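Local coordinates for protein transcriptional regulator nlh2 (Aquifex aeolicus, PDB 4G3V) that probably regulates sigma54-dependent transcription, its GAF domain, here in an inactive state, serving as the regulatory module of the activator, at residues 8-16 against 144-155. Sequence-based numbering, arbitrary orientation.
Sequences EINVVNEIT and NFYQTINVIGNL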
ATOM      1  N   GLU A   8      -6.275  -5.935   8.049  1.00 29.39           N
ATOM      2  CA  GLU A   8      -5.420  -5.627   6.903  1.00 29.08           C
ATOM      3  C   GLU A   8      -5.095  -4.144   6.831  1.00 28.40           C
ATOM      4  O   GLU A   8      -3.954  -3.747   6.556  1.00 29.02           O
ATOM      5  CB  GLU A   8      -6.096  -6.086   5.608  1.00 31.64           C
ATOM      6  CG  GLU A   8      -6.127  -7.597   5.475  1.00 32.57           C
ATOM      7  CD  GLU A   8      -6.981  -8.094   4.318  1.00 37.03           C
ATOM      8  OE1 GLU A   8      -7.723  -7.289   3.701  1.00 35.77           O
ATOM      9  OE2 GLU A   8      -6.909  -9.309   4.036  1.00 41.12           O
ATOM     10  N   ILE A   9      -6.097  -3.319   7.096  1.00 28.60           N
ATOM     11  CA  ILE A   9      -5.887  -1.879   7.111  1.00 28.84           C
ATOM     12  C   ILE A   9      -4.906  -1.521   8.220  1.00 26.90           C
ATOM     13  O   ILE A   9      -3.927  -0.771   8.009  1.00 27.34           O
ATOM     14  CB  ILE A   9      -7.225  -1.148   7.309  1.00 29.21           C
ATOM     15  CG1 ILE A   9      -8.054  -1.250   6.015  1.00 34.38           C
ATOM     16  CG2 ILE A   9      -6.993   0.305   7.683  1.00 30.56           C
ATOM     17  CD1 ILE A   9      -9.533  -0.922   6.184  1.00 37.29           C
ATOM     18  N   ASN A  10      -5.147  -2.080   9.402  1.00 26.78           N
ATOM     19  CA  ASN A  10      -4.282  -1.802  10.544  1.00 27.37           C
ATOM     20  C   ASN A  10      -2.845  -2.296  10.354  1.00 24.20           C
ATOM     21  O   ASN A  10      -1.890  -1.623  10.773  1.00 26.19           O
ATOM     22  CB  ASN A  10      -4.906  -2.355  11.837  1.00 30.54           C
ATOM     23  CG  ASN A  10      -6.145  -1.565  12.261  1.00 35.34           C
ATOM     24  OD1 ASN A  10      -6.272  -0.380  11.940  1.00 39.62           O
ATOM     25  ND2 ASN A  10      -7.064  -2.216  12.982  1.00 36.05           N
ATOM     26  N   VAL A  11      -2.662  -3.454   9.740  1.00 25.17           N
ATOM     27  CA  VAL A  11      -1.294  -3.952   9.547  1.00 24.35           C
ATOM     28  C   VAL A  11      -0.534  -3.103   8.531  1.00 23.38           C
ATOM     29  O   VAL A  11       0.672  -2.890   8.665  1.00 25.15           O
ATOM     30  CB  VAL A  11      -1.227  -5.466   9.192  1.00 31.23           C
ATOM     31  CG1 VAL A  11      -1.470  -5.705   7.736  1.00 32.40           C
ATOM     32  CG2 VAL A  11       0.143  -6.036   9.585  1.00 33.16           C
ATOM     33  N   VAL A  12      -1.227  -2.620   7.510  1.00 23.37           N
ATOM     34  CA  VAL A  12      -0.600  -1.723   6.547  1.00 23.16           C
ATOM     35  C   VAL A  12      -0.179  -0.420   7.242  1.00 22.91           C
ATOM     36  O   VAL A  12       0.945   0.066   7.048  1.00 23.31           O
ATOM     37  CB  VAL A  12      -1.540  -1.444   5.352  1.00 25.43           C
ATOM     38  CG1 VAL A  12      -1.094  -0.202   4.577  1.00 26.84           C
ATOM     39  CG2 VAL A  12      -1.593  -2.672   4.445  1.00 26.84           C
ATOM     40  N   ASN A  13      -1.048   0.151   8.064  1.00 23.05           N
ATOM     41  CA  ASN A  13      -0.645   1.344   8.827  1.00 24.71           C
ATOM     42  C   ASN A  13       0.557   1.066   9.731  1.00 21.44           C
ATOM     43  O   ASN A  13       1.480   1.871   9.823  1.00 22.70           O
ATOM     44  CB  ASN A  13      -1.799   1.877   9.690  1.00 26.01           C
ATOM     45  CG  ASN A  13      -2.971   2.356   8.870  1.00 27.11           C
ATOM     46  OD1 ASN A  13      -2.831   2.671   7.690  1.00 26.28           O
ATOM     47  ND2 ASN A  13      -4.143   2.420   9.499  1.00 28.61           N
ATOM     48  N   GLU A  14       0.547  -0.085  10.396  1.00 22.82           N
ATOM     49  CA  GLU A  14       1.614  -0.446  11.335  1.00 23.98           C
ATOM     50  C   GLU A  14       2.939  -0.669  10.603  1.00 20.92           C
ATOM     51  O   GLU A  14       3.986  -0.217  11.046  1.00 23.54           O
ATOM     52  CB  GLU A  14       1.211  -1.700  12.110  1.00 26.46           C
ATOM     53  CG  GLU A  14       2.287  -2.262  13.042  1.00 30.46           C
ATOM     54  CD  GLU A  14       2.632  -1.377  14.226  1.00 35.13           C
ATOM     55  OE1 GLU A  14       2.083  -0.261  14.365  1.00 35.17           O
ATOM     56  OE2 GLU A  14       3.468  -1.826  15.035  1.00 36.95           O
ATOM     57  N   ILE A  15       2.885  -1.355   9.462  1.00 20.77           N
ATOM     58  CA  ILE A  15       4.074  -1.584   8.657  1.00 21.34           C
ATOM     59  C   ILE A  15       4.668  -0.266   8.175  1.00 21.89           C
ATOM     60  O   ILE A  15       5.881  -0.090   8.201  1.00 21.47           O
ATOM     61  CB  ILE A  15       3.769  -2.554   7.483  1.00 22.24           C
ATOM     62  CG1 ILE A  15       3.579  -3.977   8.049  1.00 23.43           C
ATOM     63  CG2 ILE A  15       4.888  -2.549   6.458  1.00 22.18           C
ATOM     64  CD1 ILE A  15       3.027  -4.999   7.049  1.00 24.75           C
ATOM     65  N   THR A  16       3.820   0.684   7.775  1.00 22.90           N
ATOM     66  CA  THR A  16       4.326   1.980   7.322  1.00 22.93           C
ATOM     67  C   THR A  16       5.021   2.716   8.465  1.00 21.98           C
ATOM     68  O   THR A  16       6.059   3.351   8.275  1.00 22.28           O
ATOM     69  CB  THR A  16       3.183   2.828   6.730  1.00 23.35           C
ATOM     70  OG1 THR A  16       2.609   2.119   5.625  1.00 23.28           O
ATOM     71  CG2 THR A  16       3.650   4.180   6.245  1.00 25.61           C
ATOM     72  N   ASN A 144      -8.432 -12.222  -2.012  1.00 59.87           N
ATOM     73  CA  ASN A 144      -8.474 -10.981  -1.252  1.00 61.12           C
ATOM     74  C   ASN A 144      -7.174 -10.754  -0.490  1.00 56.95           C
ATOM     75  O   ASN A 144      -6.638  -9.643  -0.450  1.00 58.97           O
ATOM     76  CB  ASN A 144      -9.651 -10.991  -0.278  1.00 67.94           C
ATOM     77  CG  ASN A 144      -9.699  -9.746   0.590  1.00 72.87           C
ATOM     78  OD1 ASN A 144     -10.022  -8.653   0.114  1.00 75.44           O
ATOM     79  ND2 ASN A 144      -9.387  -9.907   1.874  1.00 75.00           N
ATOM     80  N   PHE A 145      -6.661 -11.822   0.107  1.00 49.54           N
ATOM     81  CA  PHE A 145      -5.451 -11.736   0.900  1.00 42.69           C
ATOM     82  C   PHE A 145      -4.267 -11.351   0.017  1.00 40.11           C
ATOM     83  O   PHE A 145      -3.373 -10.596   0.433  1.00 39.23           O
ATOM     84  CB  PHE A 145      -5.195 -13.079   1.572  1.00 41.69           C
ATOM     85  CG  PHE A 145      -4.294 -12.997   2.756  1.00 39.64           C
ATOM     86  CD1 PHE A 145      -4.801 -12.668   3.994  1.00 43.39           C
ATOM     87  CD2 PHE A 145      -2.952 -13.267   2.638  1.00 38.78           C
ATOM     88  CE1 PHE A 145      -3.973 -12.602   5.094  1.00 44.58           C
ATOM     89  CE2 PHE A 145      -2.115 -13.198   3.727  1.00 39.74           C
ATOM     90  CZ  PHE A 145      -2.621 -12.863   4.955  1.00 43.34           C
ATOM     91  N   TYR A 146      -4.267 -11.848  -1.214  1.00 36.66           N
ATOM     92  CA  TYR A 146      -3.187 -11.554  -2.128  1.00 36.41           C
ATOM     93  C   TYR A 146      -3.010 -10.048  -2.307  1.00 32.82           C
ATOM     94  O   TYR A 146      -1.884  -9.567  -2.390  1.00 35.76           O
ATOM     95  CB  TYR A 146      -3.399 -12.213  -3.503  1.00 40.09           C
ATOM     96  CG  TYR A 146      -2.859 -11.347  -4.603  1.00 49.29           C
ATOM     97  CD1 TYR A 146      -1.495 -11.090  -4.697  1.00 53.06           C
ATOM     98  CD2 TYR A 146      -3.707 -10.743  -5.521  1.00 52.40           C
ATOM     99  CE1 TYR A 146      -0.988 -10.260  -5.690  1.00 55.74           C
ATOM    100  CE2 TYR A 146      -3.214  -9.918  -6.509  1.00 57.10           C
ATOM    101  CZ  TYR A 146      -1.853  -9.678  -6.591  1.00 58.99           C
ATOM    102  OH  TYR A 146      -1.357  -8.860  -7.584  1.00 62.39           O
ATOM    103  N   GLN A 147      -4.107  -9.301  -2.375  1.00 31.60           N
ATOM    104  CA  GLN A 147      -4.018  -7.859  -2.626  1.00 31.83           C
ATOM    105  C   GLN A 147      -3.187  -7.209  -1.523  1.00 30.79           C
ATOM    106  O   GLN A 147      -2.336  -6.340  -1.773  1.00 28.62           O
ATOM    107  CB  GLN A 147      -5.416  -7.220  -2.704  1.00 36.84           C
ATOM    108  CG  GLN A 147      -5.411  -5.750  -3.184  1.00 39.66           C
ATOM    109  CD  GLN A 147      -6.815  -5.179  -3.461  1.00 42.49           C
ATOM    110  OE1 GLN A 147      -7.829  -5.814  -3.165  1.00 45.18           O
ATOM    111  NE2 GLN A 147      -6.868  -3.977  -4.046  1.00 40.84           N
ATOM    112  N   THR A 148      -3.421  -7.643  -0.295  1.00 27.66           N
ATOM    113  CA  THR A 148      -2.710  -7.074   0.839  1.00 28.34           C
ATOM    114  C   THR A 148      -1.217  -7.423   0.832  1.00 24.71           C
ATOM    115  O   THR A 148      -0.373  -6.574   1.125  1.00 25.32           O
ATOM    116  CB  THR A 148      -3.359  -7.507   2.148  1.00 29.10           C
ATOM    117  OG1 THR A 148      -4.642  -6.884   2.249  1.00 30.86           O
ATOM    118  CG2 THR A 148      -2.519  -7.084   3.324  1.00 29.73           C
ATOM    119  N   ILE A 149      -0.864  -8.652   0.474  1.00 24.79           N
ATOM    120  CA  ILE A 149       0.549  -8.989   0.364  1.00 26.00           C
ATOM    121  C   ILE A 149       1.196  -8.143  -0.743  1.00 26.07           C
ATOM    122  O   ILE A 149       2.343  -7.681  -0.611  1.00 25.27           O
ATOM    123  CB  ILE A 149       0.756 -10.498   0.134  1.00 26.32           C
ATOM    124  CG1 ILE A 149       0.165 -11.283   1.311  1.00 29.48           C
ATOM    125  CG2 ILE A 149       2.252 -10.828  -0.051  1.00 26.89           C
ATOM    126  CD1 ILE A 149       0.776 -10.946   2.646  1.00 30.38           C
ATOM    127  N   ASN A 150       0.476  -7.923  -1.839  1.00 24.27           N
ATOM    128  CA  ASN A 150       1.019  -7.066  -2.886  1.00 26.48           C
ATOM    129  C   ASN A 150       1.287  -5.651  -2.368  1.00 25.53           C
ATOM    130  O   ASN A 150       2.307  -5.043  -2.701  1.00 23.21           O
ATOM    131  CB  ASN A 150       0.109  -6.998  -4.095  1.00 28.68           C
ATOM    132  CG  ASN A 150       0.738  -6.192  -5.234  1.00 34.96           C
ATOM    133  OD1 ASN A 150       1.723  -6.626  -5.840  1.00 39.16           O
ATOM    134  ND2 ASN A 150       0.200  -5.004  -5.497  1.00 34.45           N
ATOM    135  N   VAL A 151       0.373  -5.133  -1.556  1.00 26.07           N
ATOM    136  CA  VAL A 151       0.555  -3.815  -0.959  1.00 25.31           C
ATOM    137  C   VAL A 151       1.815  -3.805  -0.104  1.00 24.72           C
ATOM    138  O   VAL A 151       2.608  -2.870  -0.167  1.00 24.89           O
ATOM    139  CB  VAL A 151      -0.643  -3.410  -0.092  1.00 25.93           C
ATOM    140  CG1 VAL A 151      -0.280  -2.228   0.803  1.00 25.07           C
ATOM    141  CG2 VAL A 151      -1.846  -3.073  -0.972  1.00 27.19           C
ATOM    142  N   ILE A 152       2.026  -4.870   0.666  1.00 23.46           N
ATOM    143  CA  ILE A 152       3.200  -4.925   1.533  1.00 23.63           C
ATOM    144  C   ILE A 152       4.491  -4.965   0.705  1.00 22.07           C
ATOM    145  O   ILE A 152       5.474  -4.325   1.053  1.00 22.40           O
ATOM    146  CB  ILE A 152       3.093  -6.075   2.525  1.00 23.36           C
ATOM    147  CG1 ILE A 152       1.950  -5.746   3.510  1.00 25.92           C
ATOM    148  CG2 ILE A 152       4.421  -6.273   3.284  1.00 24.05           C
ATOM    149  CD1 ILE A 152       1.572  -6.854   4.389  1.00 30.03           C
ATOM    150  N   GLY A 153       4.470  -5.653  -0.430  1.00 22.14           N
ATOM    151  CA  GLY A 153       5.621  -5.653  -1.318  1.00 21.82           C
ATOM    152  C   GLY A 153       5.956  -4.254  -1.814  1.00 21.96           C
ATOM    153  O   GLY A 153       7.125  -3.874  -1.932  1.00 22.36           O
ATOM    154  N   ASN A 154       4.925  -3.470  -2.094  1.00 21.27           N
ATOM    155  CA  ASN A 154       5.111  -2.082  -2.495  1.00 22.78           C
ATOM    156  C   ASN A 154       5.665  -1.187  -1.372  1.00 23.65           C
ATOM    157  O   ASN A 154       6.546  -0.345  -1.609  1.00 22.74           O
ATOM    158  CB  ASN A 154       3.807  -1.523  -3.027  1.00 23.33           C
ATOM    159  CG  ASN A 154       3.539  -1.966  -4.467  1.00 28.26           C
ATOM    160  OD1 ASN A 154       4.114  -1.425  -5.393  1.00 31.89           O
ATOM    161  ND2 ASN A 154       2.691  -2.960  -4.646  1.00 29.01           N
ATOM    162  N   LEU A 155       5.148  -1.362  -0.156  1.00 22.18           N
ATOM    163  CA  LEU A 155       5.688  -0.641   0.988  1.00 23.97           C
ATOM    164  C   LEU A 155       7.154  -0.988   1.140  1.00 21.74           C
ATOM    165  O   LEU A 155       7.989  -0.128   1.451  1.00 22.12           O
ATOM    166  CB  LEU A 155       4.931  -0.990   2.262  1.00 23.39           C
ATOM    167  CG  LEU A 155       3.468  -0.563   2.329  1.00 24.93           C
ATOM    168  CD1 LEU A 155       2.837  -1.096   3.600  1.00 25.50           C
ATOM    169  CD2 LEU A 155       3.326   0.940   2.258  1.00 25.77           C
TER
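Segments 8-16 and 144-155 are helical and run side by side in the same direction, their axes 11° apart and 10.7 Å from each other at closest approach. Glu8 faces Thr148, with CA atoms 6.8 Å apart; the CA atoms of Val12 and Ile152, then of Thr16 and Leu155, are the next nearest pairs, one and two turns on. At the N-terminal end the extended side chain of Glu8 reaches across to the second helix, passing Thr148 so that its CD lies 3.3 Å from Thr148 OG1. The carboxylate ends beside the poorly ordered amide of Asn144, the two planes 27° apart; Glu8 OE2 and Asn144 ND2 approach to 3.3 Å, but the angle is too poor for a hydrogen bond. Shortened to an alanine here, the side chain would no longer reach the second helix, which would probably open a gap beside Thr148 and leave the amide of Asn144 without its acidic neighbour. Helices 4-19 and 139-162 pack with helix 25-40 in the helical layer of this GAF domain, and Phe145 and Ile152 of helix 139-162 also rest on the antiparallel sheet. Toward the C-terminal ends of the segments the interface turns apolar. Val12 holds CG1 anti to its backbone N (chi1 162°), which turns CG2 to Val151 CG1 at 3.9 Å and CG1 to Leu155 CD1. Ile15 CD1 meets Ile152 CD1 at 3.6 Å, the two side chains crossing at about a right angle, and Ile15 also packs on Val35 as Ile152 does on Leu36. Leu155 forks at the C-terminal end: CD1 lies 3.8 Å from Ile15 CG2, whereas CD2 comes 3.6 Å from Thr16 OG1. Along one flank of the helix pair lies the second subunit, where Asn13 hydrogen-bonds to Asn150 and Asn154 of that other chain.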